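Local coordinates for CdiI toxin (Salmonella enterica subsp. enterica serovar Rubislaw str. ATCC 10717, PDB 4ZQU), which neutralizes its cognate CdiA toxin as the immunity protein of a bacterial contact-dependent growth inhibition system, at residues V5-W9 with I122-H126; M14-F18 with H104-K108; D47-E52 with S160-I164; R62-P66 with H75-T79. All coordinates share one frame; numbering follows the deposited sequence.

Interaction 1 of 4, residues V5-W9 with I122-H126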
loop_
_atom_site.group_PDB
_atom_site.type_symbol
_atom_site.label_atom_id
_atom_site.label_comp_id
_atom_site.label_asym_id
_atom_site.label_seq_id
_atom_site.Cartn_x
_atom_site.Cartn_y
_atom_site.Cartn_z
ATOM N N VAL B 5 5.785 -0.547 17.093
ATOM C CA VAL B 5 5.043 -0.099 18.265
ATOM C C VAL B 5 3.581 0.110 17.901
ATOM O O VAL B 5 3.240 0.209 16.724
ATOM C CB VAL B 5 5.615 1.206 18.847
ATOM C CG1 VAL B 5 7.067 1.011 19.252
ATOM C CG2 VAL B 5 5.482 2.336 17.842
ATOM N N LYS B 6 2.721 0.175 18.910
ATOM C CA LYS B 6 1.296 0.362 18.675
ATOM C C LYS B 6 1.031 1.713 18.023
ATOM O O LYS B 6 1.539 2.741 18.469
ATOM C CB LYS B 6 0.504 0.242 19.979
ATOM C CG LYS B 6 -0.998 0.360 19.780
ATOM C CD LYS B 6 -1.758 0.123 21.070
ATOM C CE LYS B 6 -3.258 0.126 20.829
ATOM N NZ LYS B 6 -4.002 -0.201 22.073
ATOM N N SER B 7 0.237 1.698 16.957
ATOM C CA SER B 7 -0.089 2.912 16.222
ATOM C C SER B 7 -1.571 2.971 15.881
ATOM O O SER B 7 -2.290 1.979 16.002
ATOM C CB SER B 7 0.737 3.008 14.935
ATOM O OG SER B 7 2.121 2.861 15.192
ATOM N N ALA B 8 -2.014 4.148 15.456
ATOM C CA ALA B 8 -3.375 4.346 14.978
ATOM C C ALA B 8 -3.329 5.093 13.651
ATOM O O ALA B 8 -2.478 5.959 13.448
ATOM C CB ALA B 8 -4.200 5.108 16.001
ATOM N N TRP B 9 -4.238 4.755 12.747
ATOM C CA TRP B 9 -4.201 5.324 11.407
ATOM C C TRP B 9 -5.528 5.936 10.979
ATOM O O TRP B 9 -6.569 5.719 11.595
ATOM C CB TRP B 9 -3.788 4.260 10.387
ATOM C CG TRP B 9 -2.467 3.618 10.666
ATOM C CD1 TRP B 9 -1.250 4.018 10.203
ATOM C CD2 TRP B 9 -2.231 2.451 11.462
ATOM N NE1 TRP B 9 -0.268 3.175 10.664
ATOM C CE2 TRP B 9 -0.844 2.207 11.440
ATOM C CE3 TRP B 9 -3.056 1.594 12.193
ATOM C CZ2 TRP B 9 -0.264 1.139 12.121
ATOM C CZ3 TRP B 9 -2.479 0.537 12.869
ATOM C CH2 TRP B 9 -1.096 0.317 12.828
ATOM N N ILE B 122 -2.514 9.501 7.664
ATOM C CA ILE B 122 -2.334 9.873 9.062
ATOM C C ILE B 122 -1.944 8.651 9.894
ATOM O O ILE B 122 -2.600 7.613 9.834
ATOM C CB ILE B 122 -3.608 10.517 9.658
ATOM C CG1 ILE B 122 -3.786 11.949 9.150
ATOM C CG2 ILE B 122 -3.538 10.541 11.175
ATOM C CD1 ILE B 122 -4.454 12.054 7.808
ATOM N N CYS B 123 -0.858 8.780 10.652
ATOM C CA CYS B 123 -0.424 7.746 11.585
ATOM C C CYS B 123 -0.090 8.387 12.931
ATOM O O CYS B 123 0.408 9.507 12.979
ATOM C CB CYS B 123 0.787 6.991 11.036
ATOM S SG CYS B 123 1.423 5.708 12.129
ATOM N N CYS B 124 -0.369 7.683 14.021
ATOM C CA CYS B 124 -0.125 8.232 15.349
ATOM C C CYS B 124 0.390 7.167 16.306
ATOM O O CYS B 124 -0.150 6.070 16.373
ATOM C CB CYS B 124 -1.402 8.869 15.910
ATOM S SG CYS B 124 -1.306 9.399 17.636
ATOM N N ASN B 125 1.445 7.493 17.039
ATOM C CA ASN B 125 1.911 6.625 18.109
ATOM C C ASN B 125 2.344 7.451 19.314
ATOM O O ASN B 125 1.974 8.619 19.440
ATOM C CB ASN B 125 3.053 5.720 17.630
ATOM C CG ASN B 125 4.197 6.490 16.988
ATOM O OD1 ASN B 125 4.368 7.689 17.209
ATOM N ND2 ASN B 125 5.000 5.788 16.195
ATOM N N HIS B 126 3.128 6.841 20.195
ATOM C CA HIS B 126 3.595 7.519 21.397
ATOM C C HIS B 126 4.535 8.667 21.053
ATOM O O HIS B 126 4.697 9.604 21.833
ATOM C CB HIS B 126 4.299 6.527 22.323
ATOM C CG HIS B 126 5.508 5.887 21.713
ATOM N ND1 HIS B 126 6.726 6.532 21.624
ATOM C CD2 HIS B 126 5.686 4.670 21.153
ATOM C CE1 HIS B 126 7.601 5.732 21.040
ATOM N NE2 HIS B 126 6.997 4.597 20.744
HETATM O O HOH W 1 2.861 3.585 20.515
HETATM O O HOH W 2 4.288 3.989 13.862
#
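W9 holds CG opposite its own carbonyl carbon (chi1 -57°), while C123 extends SG trans to its backbone nitrogen (chi1 179°); these two rotations bring an indole and a thiol together on one face of an antiparallel strand pair. SG of C123 lies 3.4 Å from NE1 of W9, and CB of C123 is 3.7 Å from CD1 of the same ring. The sulfur comes in obliquely, 45° off the normal of the five-membered ring, which makes this a cysteine sulfur-aromatic contact. CB of S7, from the same segment as W9, covers one face of the indole near its rim.

The neighbouring pair, A8 and C124, sends its side chains to the other face, where both meet L58 of helix 47-59. Two 2.8 Å hydrogen bonds join this pair, from A8 N to C124 O and from C124 N to A8 O. W9 and C123 make the non-hydrogen-bonded pair beside it.

Toward V5, water takes over from direct pairing. One molecule donates to K6 O and accepts from H126 N; another bridges S7 OG and, weakly, N125 ND2, whereas N125 OD1 accepts from D127 N and A128 N. At the far end CG1 of V5 meets the edge of the H126 imidazole, 3.9 Å from NE2. Paired strands that part into water-bridged loops mark the frayed end of an antiparallel pair, here 8-14 with 118-124 inside the main sheet.

Interaction 2 of 4, residues M14-F18 with H104-K108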
loop_
_atom_site.group_PDB
_atom_site.type_symbol
_atom_site.label_atom_id
_atom_site.label_comp_id
_atom_site.label_asym_id
_atom_site.label_seq_id
_atom_site.Cartn_x
_atom_site.Cartn_y
_atom_site.Cartn_z
ATOM N N MET B 14 -9.754 14.261 -0.479
ATOM C CA MET B 14 -10.363 15.570 -0.704
ATOM C C MET B 14 -10.425 15.973 -2.172
ATOM O O MET B 14 -9.400 16.075 -2.844
ATOM C CB MET B 14 -9.606 16.656 0.067
ATOM C CG MET B 14 -10.178 18.056 -0.145
ATOM S SD MET B 14 -9.151 19.392 0.496
ATOM C CE MET B 14 -7.671 19.204 -0.496
ATOM N N ASN B 15 -11.637 16.210 -2.663
ATOM C CA ASN B 15 -11.811 16.897 -3.933
ATOM C C ASN B 15 -12.485 18.252 -3.729
ATOM O O ASN B 15 -12.468 18.799 -2.625
ATOM C CB ASN B 15 -12.588 16.023 -4.929
ATOM C CG ASN B 15 -13.972 15.639 -4.438
ATOM O OD1 ASN B 15 -14.631 16.388 -3.717
ATOM N ND2 ASN B 15 -14.426 14.458 -4.844
ATOM N N THR B 16 -13.069 18.794 -4.790
ATOM C CA THR B 16 -13.691 20.109 -4.720
ATOM C C THR B 16 -14.904 20.098 -3.792
ATOM O O THR B 16 -15.165 21.067 -3.075
ATOM C CB THR B 16 -14.121 20.601 -6.120
ATOM O OG1 THR B 16 -12.975 20.668 -6.977
ATOM C CG2 THR B 16 -14.762 21.980 -6.040
ATOM N N ASP B 17 -15.621 18.982 -3.788
ATOM C CA ASP B 17 -16.934 18.917 -3.158
ATOM C C ASP B 17 -16.915 18.529 -1.682
ATOM O O ASP B 17 -17.849 18.856 -0.950
ATOM C CB ASP B 17 -17.819 17.937 -3.928
ATOM C CG ASP B 17 -17.821 18.207 -5.421
ATOM O OD1 ASP B 17 -18.407 19.227 -5.841
ATOM O OD2 ASP B 17 -17.231 17.404 -6.173
ATOM N N PHE B 18 -15.870 17.834 -1.238
ATOM C CA PHE B 18 -15.834 17.371 0.148
ATOM C C PHE B 18 -14.448 17.040 0.688
ATOM O O PHE B 18 -13.469 16.961 -0.054
ATOM C CB PHE B 18 -16.735 16.138 0.308
ATOM C CG PHE B 18 -16.253 14.918 -0.442
ATOM C CD1 PHE B 18 -15.355 14.031 0.137
ATOM C CD2 PHE B 18 -16.710 14.653 -1.725
ATOM C CE1 PHE B 18 -14.919 12.913 -0.551
ATOM C CE2 PHE B 18 -16.277 13.534 -2.416
ATOM C CZ PHE B 18 -15.379 12.665 -1.828
ATOM N N HIS B 104 -23.897 9.599 -3.060
ATOM C CA HIS B 104 -24.116 10.725 -2.160
ATOM C C HIS B 104 -23.929 12.058 -2.879
ATOM O O HIS B 104 -24.699 12.997 -2.673
ATOM C CB HIS B 104 -23.168 10.635 -0.961
ATOM C CG HIS B 104 -23.402 11.687 0.080
ATOM N ND1 HIS B 104 -22.463 11.995 1.045
ATOM C CD2 HIS B 104 -24.459 12.493 0.313
ATOM C CE1 HIS B 104 -22.936 12.950 1.822
ATOM N NE2 HIS B 104 -24.146 13.274 1.403
ATOM N N TYR B 105 -22.911 12.132 -3.731
ATOM C CA TYR B 105 -22.573 13.381 -4.405
ATOM C C TYR B 105 -22.988 13.393 -5.876
ATOM O O TYR B 105 -22.665 14.330 -6.608
ATOM C CB TYR B 105 -21.075 13.654 -4.280
ATOM C CG TYR B 105 -20.623 13.882 -2.855
ATOM C CD1 TYR B 105 -20.643 15.152 -2.295
ATOM C CD2 TYR B 105 -20.180 12.828 -2.070
ATOM C CE1 TYR B 105 -20.234 15.366 -0.992
ATOM C CE2 TYR B 105 -19.768 13.032 -0.766
ATOM C CZ TYR B 105 -19.798 14.303 -0.232
ATOM O OH TYR B 105 -19.389 14.511 1.067
ATOM N N GLY B 106 -23.703 12.354 -6.298
ATOM C CA GLY B 106 -24.250 12.285 -7.643
ATOM C C GLY B 106 -23.220 12.409 -8.751
ATOM O O GLY B 106 -23.402 13.188 -9.687
ATOM N N TYR B 107 -22.141 11.639 -8.653
ATOM C CA TYR B 107 -21.076 11.705 -9.647
ATOM C C TYR B 107 -21.442 10.977 -10.939
ATOM O O TYR B 107 -21.131 11.459 -12.029
ATOM C CB TYR B 107 -19.774 11.137 -9.078
ATOM C CG TYR B 107 -19.001 12.138 -8.255
ATOM C CD1 TYR B 107 -18.306 13.173 -8.863
ATOM C CD2 TYR B 107 -18.972 12.054 -6.871
ATOM C CE1 TYR B 107 -17.600 14.097 -8.118
ATOM C CE2 TYR B 107 -18.267 12.972 -6.116
ATOM C CZ TYR B 107 -17.585 13.990 -6.744
ATOM O OH TYR B 107 -16.884 14.905 -5.995
ATOM N N LYS B 108 -22.087 9.819 -10.802
ATOM C CA LYS B 108 -22.506 8.986 -11.935
ATOM C C LYS B 108 -21.324 8.511 -12.777
ATOM O O LYS B 108 -21.502 8.028 -13.896
ATOM C CB LYS B 108 -23.507 9.734 -12.809
#
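Y107 brings its hydroxyl to the carboxylate of D17, and Y105 lays its ring against that of F18: a polar and an aromatic contact side by side. The Y107 OH donates to D17 OD2 at 2.5 Å, a bond whose geometry is weak despite its length, with the carboxylate turned 68° from the ring plane. ND2 of N15 also lies close to the hydroxyl oxygen of Y107, at 2.8 Å. F18 and Y105 form an offset stack, centroids 4.4 Å apart and planes inclined by 24°. CD2 of F18 stands over the rim of the Y105 ring, 3.4 Å from CZ, and CB of F18 reaches the Y105 OH at 3.2 Å.

A second layer sets these groups in place. OD1 of N15 accepts from D17 N at 2.8 Å and from F18 N at 3.1 Å, the first an Asx turn, the second the wider Asx motif, which together shape the loop between strands 8-14 and 19-26. The N15 chi1 of 59° sets its CG between backbone N and carbonyl carbon, folding the amide back over the loop. Further out, L40 touches both stacked rings, L101 and M117 back F18, and A112, L113 and M102 touch Y107.

The apolar stack thus fastens the loop to the C-terminal end of helix 87-105, while the tyrosine hydroxyl offers the D17 carboxylate a neutral donor that would probably ease its negative charge.

Interaction 3 of 4, residues D47-E52 with S160-I164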
loop_
_atom_site.group_PDB
_atom_site.type_symbol
_atom_site.label_atom_id
_atom_site.label_comp_id
_atom_site.label_asym_id
_atom_site.label_seq_id
_atom_site.Cartn_x
_atom_site.Cartn_y
_atom_site.Cartn_z
ATOM N N ASP B 47 -10.563 24.124 11.511
ATOM C CA ASP B 47 -9.435 23.281 11.902
ATOM C C ASP B 47 -9.711 22.544 13.207
ATOM O O ASP B 47 -9.125 21.496 13.472
ATOM C CB ASP B 47 -8.154 24.113 12.034
ATOM C CG ASP B 47 -7.607 24.561 10.690
ATOM O OD1 ASP B 47 -8.116 24.091 9.650
ATOM O OD2 ASP B 47 -6.660 25.377 10.668
ATOM N N LEU B 48 -10.602 23.098 14.021
ATOM C CA LEU B 48 -10.999 22.458 15.268
ATOM C C LEU B 48 -11.809 21.203 14.970
ATOM O O LEU B 48 -11.463 20.111 15.421
ATOM C CB LEU B 48 -11.807 23.425 16.142
ATOM C CG LEU B 48 -12.040 23.084 17.620
ATOM C CD1 LEU B 48 -12.376 24.346 18.396
ATOM C CD2 LEU B 48 -13.138 22.048 17.816
ATOM N N ASP B 49 -12.892 21.373 14.214
ATOM C CA ASP B 49 -13.782 20.268 13.872
ATOM C C ASP B 49 -13.074 19.221 13.029
ATOM O O ASP B 49 -13.146 18.027 13.316
ATOM C CB ASP B 49 -15.016 20.782 13.132
ATOM C CG ASP B 49 -15.921 21.611 14.015
ATOM O OD1 ASP B 49 -15.855 21.449 15.252
ATOM O OD2 ASP B 49 -16.699 22.423 13.472
ATOM N N LEU B 50 -12.395 19.682 11.984
ATOM C CA LEU B 50 -11.614 18.806 11.119
ATOM C C LEU B 50 -10.598 18.001 11.922
ATOM O O LEU B 50 -10.352 16.832 11.635
ATOM C CB LEU B 50 -10.898 19.624 10.045
ATOM C CG LEU B 50 -9.917 18.854 9.158
ATOM C CD1 LEU B 50 -10.654 17.787 8.360
ATOM C CD2 LEU B 50 -9.153 19.801 8.244
ATOM N N GLY B 51 -10.019 18.636 12.934
ATOM C CA GLY B 51 -9.035 17.989 13.781
ATOM C C GLY B 51 -9.653 16.993 14.739
ATOM O O GLY B 51 -9.039 15.983 15.078
ATOM N N GLU B 52 -10.870 17.280 15.188
ATOM C CA GLU B 52 -11.590 16.347 16.043
ATOM C C GLU B 52 -12.120 15.188 15.210
ATOM O O GLU B 52 -12.312 14.084 15.717
ATOM C CB GLU B 52 -12.731 17.051 16.780
ATOM C CG GLU B 52 -12.263 18.001 17.871
ATOM C CD GLU B 52 -13.405 18.533 18.709
ATOM O OE1 GLU B 52 -14.576 18.292 18.345
ATOM O OE2 GLU B 52 -13.132 19.187 19.737
ATOM N N SER B 160 -3.180 20.097 19.916
ATOM C CA SER B 160 -4.610 20.343 20.043
ATOM C C SER B 160 -5.320 19.939 18.752
ATOM O O SER B 160 -4.688 19.859 17.699
ATOM C CB SER B 160 -4.876 21.815 20.363
ATOM O OG SER B 160 -4.664 22.628 19.223
ATOM N N PRO B 161 -6.633 19.663 18.833
ATOM C CA PRO B 161 -7.445 19.369 17.646
ATOM C C PRO B 161 -7.323 20.431 16.554
ATOM O O PRO B 161 -7.304 20.095 15.370
ATOM C CB PRO B 161 -8.866 19.330 18.206
ATOM C CG PRO B 161 -8.686 18.848 19.602
ATOM C CD PRO B 161 -7.395 19.460 20.079
ATOM N N THR B 162 -7.241 21.696 16.956
ATOM C CA THR B 162 -7.089 22.792 16.010
ATOM C C THR B 162 -5.736 22.711 15.310
ATOM O O THR B 162 -5.640 22.923 14.101
ATOM C CB THR B 162 -7.232 24.160 16.705
ATOM O OG1 THR B 162 -8.488 24.218 17.393
ATOM C CG2 THR B 162 -7.163 25.290 15.688
ATOM N N GLU B 163 -4.696 22.395 16.079
ATOM C CA GLU B 163 -3.353 22.222 15.533
ATOM C C GLU B 163 -3.294 21.039 14.573
ATOM O O GLU B 163 -2.561 21.064 13.583
ATOM C CB GLU B 163 -2.336 22.036 16.663
ATOM C CG GLU B 163 -2.110 23.286 17.501
ATOM C CD GLU B 163 -1.259 23.031 18.730
ATOM O OE1 GLU B 163 -0.921 21.861 18.995
ATOM O OE2 GLU B 163 -0.932 24.003 19.438
ATOM N N ILE B 164 -4.074 20.005 14.868
ATOM C CA ILE B 164 -4.111 18.810 14.034
ATOM C C ILE B 164 -4.833 19.079 12.713
ATOM O O ILE B 164 -4.334 18.728 11.642
ATOM C CB ILE B 164 -4.785 17.641 14.773
ATOM C CG1 ILE B 164 -3.913 17.196 15.950
ATOM C CG2 ILE B 164 -5.026 16.477 13.828
ATOM C CD1 ILE B 164 -4.496 16.060 16.762
#
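G51 and P161 bring two helices within touching distance through their backbones, the glycine CA pointing a hydrogen almost straight at P161 O (CA to O 3.2 Å, 176° at the hydrogen). The CA atoms of L48 and T162 are likewise only 4.0 Å apart, and T162 CA makes a second, longer CA-H...O contact with D47 O. D47 O also lies near P161 O, but these are two acceptors; within its own helix the D47 oxygen receives a weak bond from G51 N.

Side chains close in around this seam. T162 straddles it: OG1 meets CB of L48 at 3.6 Å, while CG2, trans to the threonine nitrogen, faces CB of D47 at 4.0 Å. This is close helix-helix packing at a glycine, where the lack of a side chain lets one backbone approach the other, with CA-H...O contacts in place of classical bonds. The second helix begins just here: S160 is its N-cap, and a capping box ties E163 N to S160 OG at 3.2 Å and S160 N to E163 OE1 at 3.0 Å, the latter met from above the carboxylate plane. P161, the first residue of that helix, rests CB on CG of E52 at 3.7 Å, the two side chains running obliquely past each other. On the inner side CG2 of I164 approaches G51 O. Deeper along helix 161-172, A166 touches D47, and L168 and R169 receive L50.

Interaction 4 of 4, residues R62-P66 with H75-T79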
loop_
_atom_site.group_PDB
_atom_site.type_symbol
_atom_site.label_atom_id
_atom_site.label_comp_id
_atom_site.label_asym_id
_atom_site.label_seq_id
_atom_site.Cartn_x
_atom_site.Cartn_y
_atom_site.Cartn_z
ATOM N N ARG B 62 -7.542 0.187 14.828
ATOM C CA ARG B 62 -7.155 -1.060 15.470
ATOM C C ARG B 62 -5.710 -1.436 15.171
ATOM O O ARG B 62 -5.227 -1.265 14.054
ATOM C CB ARG B 62 -8.081 -2.193 15.032
ATOM C CG ARG B 62 -9.493 -2.084 15.566
ATOM C CD ARG B 62 -10.312 -3.288 15.156
ATOM N NE ARG B 62 -10.619 -3.278 13.730
ATOM C CZ ARG B 62 -10.888 -4.367 13.017
ATOM N NH1 ARG B 62 -10.874 -5.561 13.598
ATOM N NH2 ARG B 62 -11.162 -4.266 11.724
ATOM N N PHE B 63 -5.029 -1.945 16.191
ATOM C CA PHE B 63 -3.679 -2.470 16.057
ATOM C C PHE B 63 -3.780 -3.981 15.876
ATOM O O PHE B 63 -3.843 -4.728 16.850
ATOM C CB PHE B 63 -2.842 -2.101 17.282
ATOM C CG PHE B 63 -1.387 -2.415 17.143
ATOM C CD1 PHE B 63 -0.667 -1.950 16.058
ATOM C CD2 PHE B 63 -0.732 -3.154 18.112
ATOM C CE1 PHE B 63 0.678 -2.233 15.933
ATOM C CE2 PHE B 63 0.615 -3.438 17.993
ATOM C CZ PHE B 63 1.321 -2.977 16.904
ATOM N N VAL B 64 -3.800 -4.423 14.624
ATOM C CA VAL B 64 -4.306 -5.751 14.306
ATOM C C VAL B 64 -3.502 -6.458 13.208
ATOM O O VAL B 64 -2.986 -5.821 12.291
ATOM C CB VAL B 64 -5.806 -5.648 13.901
ATOM C CG1 VAL B 64 -6.001 -4.584 12.829
ATOM C CG2 VAL B 64 -6.379 -6.992 13.461
ATOM N N LEU B 65 -3.381 -7.778 13.331
ATOM C CA LEU B 65 -2.752 -8.627 12.320
ATOM C C LEU B 65 -3.772 -9.618 11.750
ATOM O O LEU B 65 -4.827 -9.820 12.348
ATOM C CB LEU B 65 -1.557 -9.369 12.922
ATOM C CG LEU B 65 -0.265 -8.560 12.992
ATOM C CD1 LEU B 65 0.782 -9.308 13.792
ATOM C CD2 LEU B 65 0.236 -8.261 11.589
ATOM N N PRO B 66 -3.472 -10.229 10.586
ATOM C CA PRO B 66 -4.430 -11.180 10.002
ATOM C C PRO B 66 -4.753 -12.355 10.919
ATOM O O PRO B 66 -5.920 -12.714 11.086
ATOM C CB PRO B 66 -3.712 -11.672 8.742
ATOM C CG PRO B 66 -2.780 -10.578 8.387
ATOM C CD PRO B 66 -2.329 -9.984 9.687
ATOM N N HIS B 75 3.956 -8.340 18.464
ATOM C CA HIS B 75 3.620 -7.409 19.531
ATOM C C HIS B 75 2.543 -7.990 20.448
ATOM O O HIS B 75 1.536 -8.518 19.974
ATOM C CB HIS B 75 3.158 -6.077 18.943
ATOM C CG HIS B 75 3.375 -4.908 19.854
ATOM N ND1 HIS B 75 2.578 -4.667 20.953
ATOM C CD2 HIS B 75 4.293 -3.920 19.825
ATOM C CE1 HIS B 75 3.002 -3.576 21.564
ATOM N NE2 HIS B 75 4.040 -3.100 20.904
ATOM N N PRO B 76 2.760 -7.908 21.769
ATOM C CA PRO B 76 1.816 -8.447 22.754
ATOM C C PRO B 76 0.479 -7.706 22.805
ATOM O O PRO B 76 -0.467 -8.199 23.414
ATOM C CB PRO B 76 2.569 -8.288 24.080
ATOM C CG PRO B 76 3.567 -7.226 23.828
ATOM C CD PRO B 76 3.982 -7.391 22.406
ATOM N N GLU B 77 0.402 -6.543 22.172
ATOM C CA GLU B 77 -0.810 -5.735 22.224
ATOM C C GLU B 77 -1.701 -5.949 21.005
ATOM O O GLU B 77 -2.858 -5.523 20.990
ATOM C CB GLU B 77 -0.454 -4.253 22.330
ATOM C CG GLU B 77 -0.171 -3.766 23.736
ATOM C CD GLU B 77 0.026 -2.266 23.784
ATOM O OE1 GLU B 77 1.192 -1.813 23.802
ATOM O OE2 GLU B 77 -0.992 -1.542 23.806
ATOM N N VAL B 78 -1.160 -6.605 19.984
ATOM C CA VAL B 78 -1.837 -6.687 18.695
ATOM C C VAL B 78 -3.055 -7.611 18.760
ATOM O O VAL B 78 -3.059 -8.607 19.486
ATOM C CB VAL B 78 -0.860 -7.156 17.581
ATOM C CG1 VAL B 78 -0.580 -8.650 17.679
ATOM C CG2 VAL B 78 -1.410 -6.808 16.210
ATOM N N THR B 79 -4.105 -7.250 18.027
ATOM C CA THR B 79 -5.292 -8.091 17.923
ATOM C C THR B 79 -5.298 -8.782 16.562
ATOM O O THR B 79 -4.372 -8.603 15.769
ATOM C CB THR B 79 -6.593 -7.284 18.118
ATOM O OG1 THR B 79 -6.789 -6.397 17.012
ATOM C CG2 THR B 79 -6.532 -6.476 19.408
HETATM O O HOH W 3 -9.374 -6.338 16.251
#
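V64 and T79 pair as a parallel bridge, and the backbone bonds T79 makes around V64 form the first group. T79 N donates to F63 O, and L65 N donates to T79 O, both at 2.8 Å and both nearly straight, so T79 spans V64 by gripping the residues before and after it. CA-H...O contacts from V78 to F63 O and from V64 to T79 O fill in the ladder.

The aromatic contact is a T-shaped pair. With CG of F63 trans to its nitrogen (chi1 -171°), the ring edge is carried to the face of the H75 imidazole, CE2 lying 3.6 Å from CG of H75 and the planes standing at 87°. The imidazole is itself steadied by E77 N, which donates to ND1 of H75 at 3.1 Å almost in the ring plane. Y27 stacks on F63.

Among apolar side chains, V78 wedges between F63 and L65: its CG2 sits over one face of the phenyl ring, toward the rim, and lies 3.8 Å from CG of L65, crossing that side chain at about a right angle.

A water joins the polar groups at the edge: it accepts from R62 NH1 and also bonds to T79 OG1, at 2.7 Å, while R62 forms salt bridges with D81 and D33. L65 also packs on R29 of the CdiA-CT toxin chain, and P66 on V13 of that chain.

With ND1 of H75 accepting from E77 N, the ring is consistent with a neutral imidazole, suited to presenting its face to the F63 edge.

Overall arrangement
The four contacts illustrate how chemistry follows position in a fold. Interactions 1 and 4 both rest on strand pairing, antiparallel in the main sheet and parallel in a small two-stranded one, and they touch: F63 packs against V5 and K6, and W9 against R62. Interaction 1 is a surface contact, whereas interactions 2, 3 and 4 are partly buried, and interaction 4 adjoins the toxin. Interaction 3 instead joins two helices through backbone approach without classical hydrogen bonds, about 17 Å from interaction 1 between centres; its helix 47-59 covers one face of the strand pair there. Interaction 2, on the opposite side of the chain's centre from interactions 1 and 4, relies on aromatic and tyrosine-carboxylate side chains to hold loop to helix end.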